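Local atomic coordinates of farnesyl diphosphate synthase (Rhodobacter capsulatus, PDB entry 3M0G), a protein that probably joins isopentenyl diphosphate to farnesyl diphosphate to make geranylgeranyl diphosphate, with magnesium as its cofactor. Residues R43-L48 and L68-L73; F212-D217 and A241-L246. One frame throughout, in Å; residues are numbered along the deposited sequence.

Interaction 1: residues R43-L48 and L68-L73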
loop_
_atom_site.group_PDB
_atom_site.type_symbol
_atom_site.label_atom_id
_atom_site.label_comp_id
_atom_site.label_asym_id
_atom_site.label_seq_id
_atom_site.Cartn_x
_atom_site.Cartn_y
_atom_site.Cartn_z
ATOM N N ARG B 43 -18.266 9.404 -4.047
ATOM C CA ARG B 43 -17.789 9.264 -2.665
ATOM C C ARG B 43 -18.588 8.230 -1.847
ATOM O O ARG B 43 -18.764 8.416 -0.642
ATOM C CB ARG B 43 -17.764 10.640 -1.934
ATOM C CG ARG B 43 -16.963 11.772 -2.612
ATOM C CD ARG B 43 -15.479 11.407 -2.911
ATOM N NE ARG B 43 -14.617 12.586 -3.102
ATOM C CZ ARG B 43 -13.307 12.547 -3.377
ATOM N NH1 ARG B 43 -12.661 11.386 -3.490
ATOM N NH2 ARG B 43 -12.623 13.678 -3.532
ATOM N N LEU B 44 -19.073 7.158 -2.493
ATOM C CA LEU B 44 -19.867 6.108 -1.793
ATOM C C LEU B 44 -19.160 5.562 -0.548
ATOM O O LEU B 44 -19.748 5.459 0.516
ATOM C CB LEU B 44 -20.239 4.936 -2.727
ATOM C CG LEU B 44 -20.947 3.690 -2.134
ATOM C CD1 LEU B 44 -22.241 4.043 -1.428
ATOM C CD2 LEU B 44 -21.183 2.610 -3.191
ATOM N N ARG B 45 -17.887 5.229 -0.699
ATOM C CA ARG B 45 -17.133 4.568 0.354
ATOM C C ARG B 45 -16.900 5.506 1.537
ATOM O O ARG B 45 -17.164 5.149 2.690
ATOM C CB ARG B 45 -15.848 4.002 -0.232
ATOM C CG ARG B 45 -16.163 2.899 -1.241
ATOM C CD ARG B 45 -14.973 2.572 -2.149
ATOM N NE ARG B 45 -15.365 1.647 -3.211
ATOM C CZ ARG B 45 -15.997 2.007 -4.336
ATOM N NH1 ARG B 45 -16.332 3.272 -4.557
ATOM N NH2 ARG B 45 -16.312 1.091 -5.238
ATOM N N ALA B 46 -16.450 6.720 1.228
ATOM C CA ALA B 46 -16.275 7.769 2.219
ATOM C C ALA B 46 -17.603 7.999 2.947
ATOM O O ALA B 46 -17.632 8.225 4.156
ATOM C CB ALA B 46 -15.812 9.029 1.550
ATOM N N PHE B 47 -18.707 7.884 2.205
ATOM C CA PHE B 47 -20.025 8.077 2.775
ATOM C C PHE B 47 -20.345 6.957 3.770
ATOM O O PHE B 47 -20.760 7.218 4.880
ATOM C CB PHE B 47 -21.071 8.184 1.658
ATOM C CG PHE B 47 -22.469 8.378 2.144
ATOM C CD1 PHE B 47 -22.959 9.655 2.407
ATOM C CD2 PHE B 47 -23.309 7.284 2.311
ATOM C CE1 PHE B 47 -24.269 9.840 2.848
ATOM C CE2 PHE B 47 -24.627 7.459 2.748
ATOM C CZ PHE B 47 -25.103 8.734 3.016
ATOM N N LEU B 48 -20.094 5.715 3.383
ATOM C CA LEU B 48 -20.303 4.546 4.243
ATOM C C LEU B 48 -19.471 4.525 5.531
ATOM O O LEU B 48 -19.940 4.029 6.575
ATOM C CB LEU B 48 -20.025 3.260 3.455
ATOM C CG LEU B 48 -21.033 2.819 2.386
ATOM C CD1 LEU B 48 -20.450 1.591 1.694
ATOM C CD2 LEU B 48 -22.351 2.469 3.004
ATOM N N LEU B 68 -11.154 9.433 4.244
ATOM C CA LEU B 68 -10.076 9.814 3.347
ATOM C C LEU B 68 -9.259 8.605 2.907
ATOM O O LEU B 68 -8.942 8.445 1.720
ATOM C CB LEU B 68 -9.196 10.881 3.998
ATOM C CG LEU B 68 -9.810 12.284 4.008
ATOM C CD1 LEU B 68 -8.831 13.327 4.565
ATOM C CD2 LEU B 68 -10.288 12.670 2.608
ATOM N N ALA B 69 -8.937 7.734 3.859
ATOM C CA ALA B 69 -8.132 6.547 3.554
ATOM C C ALA B 69 -8.794 5.657 2.511
ATOM O O ALA B 69 -8.107 5.178 1.583
ATOM C CB ALA B 69 -7.830 5.744 4.827
ATOM N N VAL B 70 -10.098 5.401 2.666
ATOM C CA VAL B 70 -10.807 4.539 1.722
ATOM C C VAL B 70 -10.955 5.175 0.349
ATOM O O VAL B 70 -10.880 4.476 -0.654
ATOM C CB VAL B 70 -12.169 3.920 2.274
ATOM C CG1 VAL B 70 -13.301 4.937 2.363
ATOM C CG2 VAL B 70 -12.605 2.723 1.454
ATOM N N GLU B 71 -11.149 6.494 0.306
ATOM C CA GLU B 71 -11.180 7.199 -0.979
ATOM C C GLU B 71 -9.804 7.209 -1.648
ATOM O O GLU B 71 -9.683 7.033 -2.870
ATOM C CB GLU B 71 -11.714 8.612 -0.801
ATOM C CG GLU B 71 -13.201 8.672 -0.541
ATOM C CD GLU B 71 -14.027 8.161 -1.726
ATOM O OE1 GLU B 71 -13.738 8.554 -2.875
ATOM O OE2 GLU B 71 -14.967 7.369 -1.492
ATOM N N ALA B 72 -8.763 7.400 -0.839
ATOM C CA ALA B 72 -7.388 7.272 -1.323
ATOM C C ALA B 72 -7.111 5.893 -1.910
ATOM O O ALA B 72 -6.521 5.779 -2.983
ATOM C CB ALA B 72 -6.394 7.584 -0.207
ATOM N N LEU B 73 -7.521 4.841 -1.194
ATOM C CA LEU B 73 -7.279 3.477 -1.633
ATOM C C LEU B 73 -8.065 3.238 -2.940
ATOM O O LEU B 73 -7.543 2.640 -3.887
ATOM C CB LEU B 73 -7.650 2.464 -0.514
ATOM C CG LEU B 73 -7.074 1.025 -0.446
ATOM C CD1 LEU B 73 -7.382 0.237 -1.700
ATOM C CD2 LEU B 73 -5.546 0.990 -0.161
HETATM O O HOH W 1 -15.347 8.497 -4.957
HETATM O O HOH W 2 -16.043 5.751 -3.208
#
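E71 reaches across from helix 60-81 to the start of helix 44-55 and grips it with both carboxylate oxygens. The two helices run almost antiparallel here, 158° between their directions, with short-segment axes 8.2 Å apart at closest. At CB, E71 lies near the tip of R43. With CG beside the backbone N (chi1 -73°) and a second bend at chi2, the chain folds toward the other helix. CG packs against CB of A46 at 3.4 Å, and CD sits near CD of R43. The oxygens then part. OE1 takes NH1 of R43 in a salt bridge of 3.1 Å, nearly straight at 165°; it lies in the guanidinium plane, although that plane stands almost perpendicular to the carboxylate. Water 1 also donates to OE1, at 2.6 Å. OE2 turns its anti lone pair to the N-H of A46, 3.2 Å away, and accepts from water 2, which in turn receives N and NH1 of R45. Alongside, V70 CG1 rests 3.8 Å from CB of R45. R43, the N-cap residue, has NH2 tied to E15 OE1 and the carbonyl of A38, so its guanidinium bridges E71 and helix 3-23. An alanine in place of E71 would probably leave the N-H of A46 and NH1 of R43 without these acceptors and take from both waters the oxygen to which they donate. The GKRLR sequence runs into this helix start, with R43 to R45 as its end; in relatives it belongs to the isopentenyl diphosphate site. A buried carboxylate beside an arginine and the N-terminal end of a helix is likely to be stabilised as the anion, and here it binds helix 44-55 to its neighbour by direct and water-mediated bonds.

Interaction 2: residues F212-D217 and A241-L246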
loop_
_atom_site.group_PDB
_atom_site.type_symbol
_atom_site.label_atom_id
_atom_site.label_comp_id
_atom_site.label_asym_id
_atom_site.label_seq_id
_atom_site.Cartn_x
_atom_site.Cartn_y
_atom_site.Cartn_z
ATOM N N PHE B 212 -24.450 -3.749 -5.614
ATOM C CA PHE B 212 -23.695 -2.684 -6.296
ATOM C C PHE B 212 -23.225 -3.134 -7.676
ATOM O O PHE B 212 -23.464 -2.463 -8.676
ATOM C CB PHE B 212 -22.497 -2.269 -5.422
ATOM C CG PHE B 212 -21.541 -1.309 -6.075
ATOM C CD1 PHE B 212 -20.455 -1.774 -6.811
ATOM C CD2 PHE B 212 -21.688 0.056 -5.917
ATOM C CE1 PHE B 212 -19.558 -0.873 -7.404
ATOM C CE2 PHE B 212 -20.788 0.958 -6.501
ATOM C CZ PHE B 212 -19.737 0.490 -7.250
ATOM N N GLN B 213 -22.575 -4.280 -7.725
ATOM C CA GLN B 213 -22.024 -4.777 -8.976
ATOM C C GLN B 213 -23.110 -5.191 -9.965
ATOM O O GLN B 213 -23.024 -4.853 -11.154
ATOM C CB GLN B 213 -21.068 -5.920 -8.730
ATOM C CG GLN B 213 -20.369 -6.360 -10.003
ATOM C CD GLN B 213 -19.518 -5.257 -10.611
ATOM O OE1 GLN B 213 -18.738 -4.590 -9.912
ATOM N NE2 GLN B 213 -19.657 -5.059 -11.917
ATOM N N ILE B 214 -24.120 -5.910 -9.473
ATOM C CA ILE B 214 -25.314 -6.233 -10.275
ATOM C C ILE B 214 -25.940 -4.975 -10.924
ATOM O O ILE B 214 -26.183 -4.958 -12.137
ATOM C CB ILE B 214 -26.346 -7.090 -9.475
ATOM C CG1 ILE B 214 -25.674 -8.373 -8.978
ATOM C CG2 ILE B 214 -27.559 -7.430 -10.338
ATOM C CD1 ILE B 214 -26.487 -9.217 -7.985
ATOM N N ALA B 215 -26.181 -3.925 -10.127
ATOM C CA ALA B 215 -26.678 -2.650 -10.653
ATOM C C ALA B 215 -25.819 -2.059 -11.778
ATOM O O ALA B 215 -26.358 -1.706 -12.832
ATOM C CB ALA B 215 -26.884 -1.631 -9.523
ATOM N N ASP B 216 -24.507 -1.957 -11.539
ATOM C CA ASP B 216 -23.497 -1.601 -12.567
ATOM C C ASP B 216 -23.720 -2.323 -13.900
ATOM O O ASP B 216 -23.688 -1.697 -14.963
ATOM C CB ASP B 216 -22.073 -1.920 -12.081
ATOM C CG ASP B 216 -21.289 -0.684 -11.637
ATOM O OD1 ASP B 216 -20.803 0.081 -12.503
ATOM O OD2 ASP B 216 -21.111 -0.507 -10.417
ATOM N N ASP B 217 -23.928 -3.638 -13.832
ATOM C CA ASP B 217 -24.077 -4.481 -15.026
ATOM C C ASP B 217 -25.365 -4.177 -15.792
ATOM O O ASP B 217 -25.378 -4.157 -17.033
ATOM C CB ASP B 217 -24.024 -5.968 -14.642
ATOM C CG ASP B 217 -22.604 -6.508 -14.568
ATOM O OD1 ASP B 217 -21.642 -5.743 -14.784
ATOM O OD2 ASP B 217 -22.442 -7.713 -14.293
ATOM N N ALA B 241 -19.090 -13.186 -19.218
ATOM C CA ALA B 241 -20.229 -13.296 -18.316
ATOM C C ALA B 241 -20.388 -12.107 -17.360
ATOM O O ALA B 241 -19.422 -11.623 -16.750
ATOM C CB ALA B 241 -20.157 -14.606 -17.539
ATOM N N THR B 242 -21.628 -11.643 -17.252
ATOM C CA THR B 242 -22.006 -10.584 -16.321
ATOM C C THR B 242 -23.188 -11.093 -15.528
ATOM O O THR B 242 -23.676 -12.187 -15.793
ATOM C CB THR B 242 -22.454 -9.324 -17.073
ATOM O OG1 THR B 242 -23.673 -9.601 -17.766
ATOM C CG2 THR B 242 -21.394 -8.863 -18.066
ATOM N N PHE B 243 -23.684 -10.301 -14.580
ATOM C CA PHE B 243 -24.901 -10.685 -13.872
ATOM C C PHE B 243 -26.147 -10.669 -14.779
ATOM O O PHE B 243 -27.094 -11.434 -14.560
ATOM C CB PHE B 243 -25.058 -9.883 -12.568
ATOM C CG PHE B 243 -24.007 -10.238 -11.538
ATOM C CD1 PHE B 243 -24.161 -11.361 -10.733
ATOM C CD2 PHE B 243 -22.841 -9.489 -11.421
ATOM C CE1 PHE B 243 -23.193 -11.727 -9.809
ATOM C CE2 PHE B 243 -21.857 -9.840 -10.497
ATOM C CZ PHE B 243 -22.034 -10.963 -9.683
ATOM N N VAL B 244 -26.124 -9.841 -15.822
ATOM C CA VAL B 244 -27.207 -9.848 -16.808
ATOM C C VAL B 244 -27.144 -11.095 -17.705
ATOM O O VAL B 244 -28.161 -11.761 -17.933
ATOM C CB VAL B 244 -27.222 -8.563 -17.685
ATOM C CG1 VAL B 244 -28.387 -8.600 -18.671
ATOM C CG2 VAL B 244 -27.321 -7.322 -16.823
ATOM N N SER B 245 -25.965 -11.413 -18.224
ATOM C CA SER B 245 -25.832 -12.619 -19.030
ATOM C C SER B 245 -26.127 -13.887 -18.195
ATOM O O SER B 245 -26.808 -14.799 -18.664
ATOM C CB SER B 245 -24.463 -12.698 -19.720
ATOM O OG SER B 245 -23.444 -13.032 -18.805
ATOM N N LEU B 246 -25.661 -13.922 -16.939
ATOM C CA LEU B 246 -25.936 -15.088 -16.090
ATOM C C LEU B 246 -27.359 -15.179 -15.545
ATOM O O LEU B 246 -27.959 -16.251 -15.562
ATOM C CB LEU B 246 -24.908 -15.223 -14.967
ATOM C CG LEU B 246 -23.485 -15.612 -15.368
ATOM C CD1 LEU B 246 -22.539 -15.417 -14.197
ATOM C CD2 LEU B 246 -23.416 -17.036 -15.872
HETATM O O HOH W 3 -23.564 -6.199 -18.030
#
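D217 and F243 meet where the second aspartate-rich motif, FQIADDILD, passes through the last turns of helix 199-219 and a capping box opens helix 243-247. In relatives this motif binds magnesium; here OD2 of D217 accepts from the backbone N of F243, 2.9 Å away and nearly straight at 168°, the N-H arriving on the anti side of the oxygen, somewhat out of the carboxylate plane. The same oxygen stands at the edge of the F243 ring, near CD2.

The ring itself hangs back toward helix 199-219 because CG lies beside the backbone N (chi1 -68°), and that lays one face under I214. There CG1 of I214 comes 3.8 Å from the ring centroid in a CH-pi contact, while the two side chains cross at about a right angle. CG of Q213 touches CE2 obliquely, and I171 of helix 168-194 touches the F243 side chain as well. T242 holds OG1 between its N and carbonyl carbon, at chi1 67°, where it accepts S245 N at 3.0 Å; S245 OG returns the favour to T242 N at 2.8 Å. Beyond them, V244 CG2 rests 3.7 Å from the carbonyl O of D217.

How the interactions relate
Interaction 1 lies near the middle of the chain, about 6 Å from its centre, and interaction 2 farther out, about 18 Å from it; their own centres are about 23 Å apart. Along the sequence they come in series: helices 44-55 and 60-81 close the first before 199-219 and 243-247 form the second, whose two segments flank the unmodelled residues 222-239 in sequence. They meet directly where F212 CE2 packs 3.7 Å from L44 CD2, and the F212 ring also nears R45. Helices 168-194 and 275-285 touch both. In this mainly helical prenyl synthase fold, then, the sequence that in relatives serves isopentenyl diphosphate leads into a helix lying against the one with the second aspartate-rich motif.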